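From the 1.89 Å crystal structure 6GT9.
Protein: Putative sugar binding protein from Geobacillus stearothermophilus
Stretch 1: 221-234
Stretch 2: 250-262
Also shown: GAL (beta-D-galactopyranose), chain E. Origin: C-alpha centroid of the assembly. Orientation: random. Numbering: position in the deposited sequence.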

# COMPACT_ATOMS: atom_id res chain seq x y z
N SER A 221 3.76 -4.14 3.35
CA SER A 221 2.75 -4.24 2.31
C SER A 221 1.90 -5.48 2.59
O SER A 221 2.21 -6.28 3.48
N ALA A 222 0.84 -5.64 1.80
CA ALA A 222 -0.31 -6.44 2.25
C ALA A 222 -0.01 -7.93 2.40
O ALA A 222 -0.72 -8.60 3.16
N LEU A 223 0.99 -8.46 1.70
CA LEU A 223 1.28 -9.89 1.73
C LEU A 223 2.54 -10.24 2.51
O LEU A 223 2.86 -11.43 2.66
N ASP A 224 3.26 -9.24 3.02
CA ASP A 224 4.56 -9.50 3.63
C ASP A 224 4.43 -10.34 4.90
O ASP A 224 5.13 -11.34 5.06
N ALA A 225 3.55 -9.92 5.82
CA ALA A 225 3.44 -10.64 7.09
C ALA A 225 2.86 -12.03 6.88
O ALA A 225 3.13 -12.95 7.67
N ILE A 226 2.08 -12.21 5.81
CA ILE A 226 1.63 -13.55 5.45
C ILE A 226 2.81 -14.42 5.06
O ILE A 226 2.91 -15.58 5.48
N GLY A 227 3.73 -13.88 4.25
CA GLY A 227 4.93 -14.63 3.90
C GLY A 227 5.77 -14.96 5.12
O GLY A 227 6.26 -16.09 5.26
N VAL A 228 5.94 -14.00 6.02
CA VAL A 228 6.73 -14.24 7.23
C VAL A 228 6.07 -15.29 8.10
O VAL A 228 6.73 -16.21 8.61
N ALA A 229 4.75 -15.19 8.29
CA ALA A 229 4.07 -16.10 9.20
C ALA A 229 4.18 -17.54 8.73
O ALA A 229 4.34 -18.46 9.54
N LYS A 230 4.08 -17.77 7.41
CA LYS A 230 4.26 -19.12 6.89
C LYS A 230 5.62 -19.68 7.27
O LYS A 230 5.72 -20.84 7.67
N VAL A 231 6.67 -18.87 7.17
CA VAL A 231 8.01 -19.36 7.48
C VAL A 231 8.16 -19.57 8.99
O VAL A 231 8.73 -20.58 9.43
N VAL A 232 7.64 -18.65 9.80
CA VAL A 232 7.73 -18.77 11.25
C VAL A 232 7.03 -20.05 11.71
O VAL A 232 7.55 -20.79 12.56
N GLU A 233 5.85 -20.33 11.16
CA GLU A 233 5.11 -21.51 11.59
C GLU A 233 5.80 -22.80 11.17
O GLU A 233 5.66 -23.82 11.86
N GLN A 234 6.55 -22.79 10.06
CA GLN A 234 7.24 -24.01 9.65
C GLN A 234 8.38 -24.36 10.59
O GLN A 234 8.71 -25.55 10.75
N PRO A 250 -7.82 -11.58 4.34
CA PRO A 250 -8.27 -12.73 5.15
C PRO A 250 -7.16 -13.56 5.79
O PRO A 250 -7.30 -13.93 6.96
N GLU A 251 -6.08 -13.86 5.06
CA GLU A 251 -5.00 -14.68 5.64
C GLU A 251 -4.33 -13.96 6.81
O GLU A 251 -3.94 -14.60 7.79
N THR A 252 -4.18 -12.63 6.71
CA THR A 252 -3.64 -11.86 7.82
C THR A 252 -4.53 -11.98 9.05
O THR A 252 -4.05 -12.26 10.15
N ILE A 253 -5.84 -11.78 8.88
CA ILE A 253 -6.76 -11.87 10.01
C ILE A 253 -6.70 -13.26 10.64
O ILE A 253 -6.70 -13.40 11.87
N ARG A 254 -6.65 -14.30 9.80
CA ARG A 254 -6.55 -15.66 10.31
C ARG A 254 -5.31 -15.84 11.18
O ARG A 254 -5.38 -16.35 12.31
N TYR A 255 -4.15 -15.40 10.68
CA TYR A 255 -2.91 -15.51 11.45
C TYR A 255 -2.97 -14.69 12.74
O TYR A 255 -2.42 -15.10 13.77
N LEU A 256 -3.59 -13.51 12.68
CA LEU A 256 -3.81 -12.71 13.88
C LEU A 256 -4.67 -13.47 14.88
O LEU A 256 -4.40 -13.45 16.09
N GLN A 257 -5.71 -14.15 14.39
CA GLN A 257 -6.54 -14.96 15.28
C GLN A 257 -5.75 -16.12 15.87
O GLN A 257 -5.91 -16.45 17.05
N LYS A 258 -4.88 -16.74 15.07
CA LYS A 258 -4.04 -17.83 15.54
C LYS A 258 -2.93 -17.38 16.47
O LYS A 258 -2.32 -18.23 17.13
N GLY A 259 -2.66 -16.08 16.55
CA GLY A 259 -1.57 -15.57 17.36
C GLY A 259 -0.23 -15.52 16.67
O GLY A 259 0.72 -14.97 17.23
N THR A 260 -0.13 -16.07 15.45
CA THR A 260 1.13 -16.05 14.71
C THR A 260 1.55 -14.62 14.38
O THR A 260 2.72 -14.25 14.55
N ILE A 261 0.62 -13.82 13.85
CA ILE A 261 0.81 -12.38 13.69
C ILE A 261 0.29 -11.67 14.93
O ILE A 261 -0.76 -12.02 15.47
N ALA A 262 1.05 -10.68 15.41
CA ALA A 262 0.67 -9.94 16.61
C ALA A 262 -0.15 -8.69 16.32
O ALA A 262 -0.98 -8.29 17.15

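The axes of the helices 224-234 and 250-258 come within 9.4 Å, with 45° between their N-to-C directions; the two stretches together bury 519 Å². E251 (chi1 m, chi2 t) points toward stretch 1, and its CB lies 3.7 Å from CD1 of I226; that isoleucine (m, t) leaves its backbone sideways, but its end reaches across.

T252 (m) sits where the backbones come closest, its CA 6.0 Å from the CA of I226. Its OG1 is 3.5 Å from I226 CD1 and, at 4.1 Å from A222 O, too distant for a direct hydrogen bond, so two waters close the gap. Water 1 accepts from T252 OG1 and donates to A222 O, both at 2.7 Å; water 2 donates to T252 OG1 (2.9 Å) and A222 O (2.7 Å) and accepts from I226 N (3.2 Å). A222 also faces the sugar: its N donates to O5 of GAL at 2.9 Å.

I253 and R254 are out of reach. Y255 (chi1 -84°, m) points toward stretch 1 and lays a ring face against A229, whose CB stands 3.5 Å from the ring centroid and 2° off the normal, a CH-pi contact over the ring face. E233 OE1 lies near the ring plane, 3.4 Å from Y255 CE1. Water 3 links Y255 OH (2.9 Å) to E233 OE2 (2.4 Å).

K258 (m, t, chi3 93°, m) extends NZ to E233 OE1, a 2.6 Å salt bridge. G259, with phi 88°, is the first residue to leave helical phi/psi, in a Schellman motif. T260 (m) then points toward stretch 1: its OG1 donates to the same E233 OE1 in a very short 2.4 Å hydrogen bond, while its CG2 touches A229 CB at 3.7 Å. I261 (m, t) completes the apolar packing, with CD1 3.7 Å from A225 CB and CG1 4.1 Å from A229 CB.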

# COMPACT_ATOMS: atom_id res chain seq x y z
CB SER A 221 3.39 -4.26 0.92
OG SER A 221 4.12 -5.46 0.67
CB ALA A 222 -1.48 -6.26 1.29
CB LEU A 223 1.39 -10.42 0.29
CG LEU A 223 0.14 -10.15 -0.55
CD1 LEU A 223 0.37 -10.47 -2.03
CD2 LEU A 223 -1.06 -10.93 -0.01
CB ASP A 224 5.25 -8.17 3.94
CG ASP A 224 5.59 -7.41 2.70
OD1 ASP A 224 5.89 -8.06 1.67
OD2 ASP A 224 5.59 -6.16 2.75
CB ALA A 225 2.59 -9.84 8.07
CB ILE A 226 0.58 -13.46 4.33
CG1 ILE A 226 -0.71 -12.84 4.87
CG2 ILE A 226 0.33 -14.84 3.70
CD1 ILE A 226 -1.62 -12.31 3.77
CB VAL A 228 6.95 -12.93 7.99
CG1 VAL A 228 7.73 -13.21 9.29
CG2 VAL A 228 7.66 -11.93 7.12
CB ALA A 229 2.60 -15.69 9.35
CB LYS A 230 4.09 -19.12 5.37
CG LYS A 230 4.48 -20.44 4.71
CD LYS A 230 4.89 -20.21 3.24
CE LYS A 230 5.11 -21.53 2.50
NZ LYS A 230 3.83 -22.23 2.22
CB VAL A 231 9.06 -18.38 6.92
CG1 VAL A 231 10.45 -18.74 7.43
CG2 VAL A 231 9.03 -18.43 5.41
CB VAL A 232 7.14 -17.52 11.93
CG1 VAL A 232 6.95 -17.74 13.43
CG2 VAL A 232 8.04 -16.33 11.67
CB GLU A 233 3.68 -21.47 11.06
CG GLU A 233 2.80 -20.45 11.78
CD GLU A 233 1.32 -20.65 11.52
OE1 GLU A 233 0.50 -19.94 12.16
OE2 GLU A 233 0.96 -21.49 10.66
CB GLN A 234 7.77 -23.87 8.23
CG GLN A 234 6.69 -23.67 7.18
CD GLN A 234 7.22 -23.74 5.77
OE1 GLN A 234 8.23 -23.11 5.43
NE2 GLN A 234 6.52 -24.48 4.92
CB PRO A 250 -9.06 -13.56 4.13
CG PRO A 250 -9.62 -12.53 3.19
CD PRO A 250 -8.58 -11.44 3.09
CB GLU A 251 -3.95 -15.04 4.59
CG GLU A 251 -4.44 -15.88 3.43
CD GLU A 251 -3.51 -15.82 2.23
OE1 GLU A 251 -2.70 -16.75 2.05
OE2 GLU A 251 -3.57 -14.82 1.48
CB THR A 252 -3.49 -10.39 7.43
OG1 THR A 252 -2.47 -10.26 6.43
CG2 THR A 252 -3.11 -9.54 8.65
CB ILE A 253 -8.20 -11.51 9.58
CG1 ILE A 253 -8.27 -10.07 9.08
CG2 ILE A 253 -9.18 -11.75 10.72
CD1 ILE A 253 -7.72 -9.05 10.04
CB ARG A 254 -6.52 -16.65 9.14
CG ARG A 254 -6.45 -18.09 9.57
CD ARG A 254 -7.56 -18.40 10.57
NE ARG A 254 -7.45 -19.75 11.10
CZ ARG A 254 -7.44 -20.05 12.40
NH1 ARG A 254 -7.56 -19.09 13.31
NH2 ARG A 254 -7.33 -21.32 12.78
CB TYR A 255 -1.74 -15.05 10.59
CG TYR A 255 -1.15 -16.09 9.66
CD1 TYR A 255 -0.74 -17.33 10.14
CD2 TYR A 255 -0.98 -15.82 8.30
CE1 TYR A 255 -0.18 -18.28 9.29
CE2 TYR A 255 -0.43 -16.76 7.45
CZ TYR A 255 -0.03 -17.98 7.95
OH TYR A 255 0.52 -18.91 7.10
CB LEU A 256 -4.48 -11.40 13.48
CG LEU A 256 -4.42 -10.12 14.30
CD1 LEU A 256 -2.99 -9.72 14.60
CD2 LEU A 256 -5.12 -9.04 13.50
CB GLN A 257 -7.77 -15.46 14.53
CG GLN A 257 -8.73 -16.30 15.36
CD GLN A 257 -9.48 -15.50 16.42
OE1 GLN A 257 -9.73 -16.00 17.52
NE2 GLN A 257 -9.85 -14.26 16.09
CB LYS A 258 -3.41 -18.56 14.35
CG LYS A 258 -4.31 -19.61 13.71
CD LYS A 258 -3.83 -19.99 12.31
CE LYS A 258 -2.91 -21.20 12.31
NZ LYS A 258 -1.68 -20.99 13.12
CB THR A 260 1.00 -16.87 13.44
OG1 THR A 260 0.44 -18.16 13.76
CG2 THR A 260 2.35 -17.05 12.78
CB ILE A 261 0.10 -11.88 12.41
CG1 ILE A 261 0.78 -12.50 11.18
CG2 ILE A 261 0.10 -10.36 12.34
CD1 ILE A 261 0.18 -12.09 9.84
CB ALA A 262 1.92 -9.54 17.39
C1 GAL E . -0.48 -2.49 0.37
C2 GAL E . -0.20 -1.25 -0.46
C3 GAL E . -0.54 -1.46 -1.94
C4 GAL E . 0.21 -2.67 -2.48
C5 GAL E . -0.02 -3.88 -1.59
C6 GAL E . 0.86 -5.07 -1.98
O1 GAL E . -0.13 -2.25 1.72
O2 GAL E . -0.97 -0.13 0.01
O3 GAL E . -0.10 -0.37 -2.69
O4 GAL E . 1.61 -2.39 -2.55
O5 GAL E . 0.26 -3.60 -0.16
O6 GAL E . 0.37 -6.27 -1.40
O HOH W 1 -2.83 -8.14 4.86
O HOH W 2 0.19 -9.66 5.45
O HOH W 3 1.31 -21.39 8.27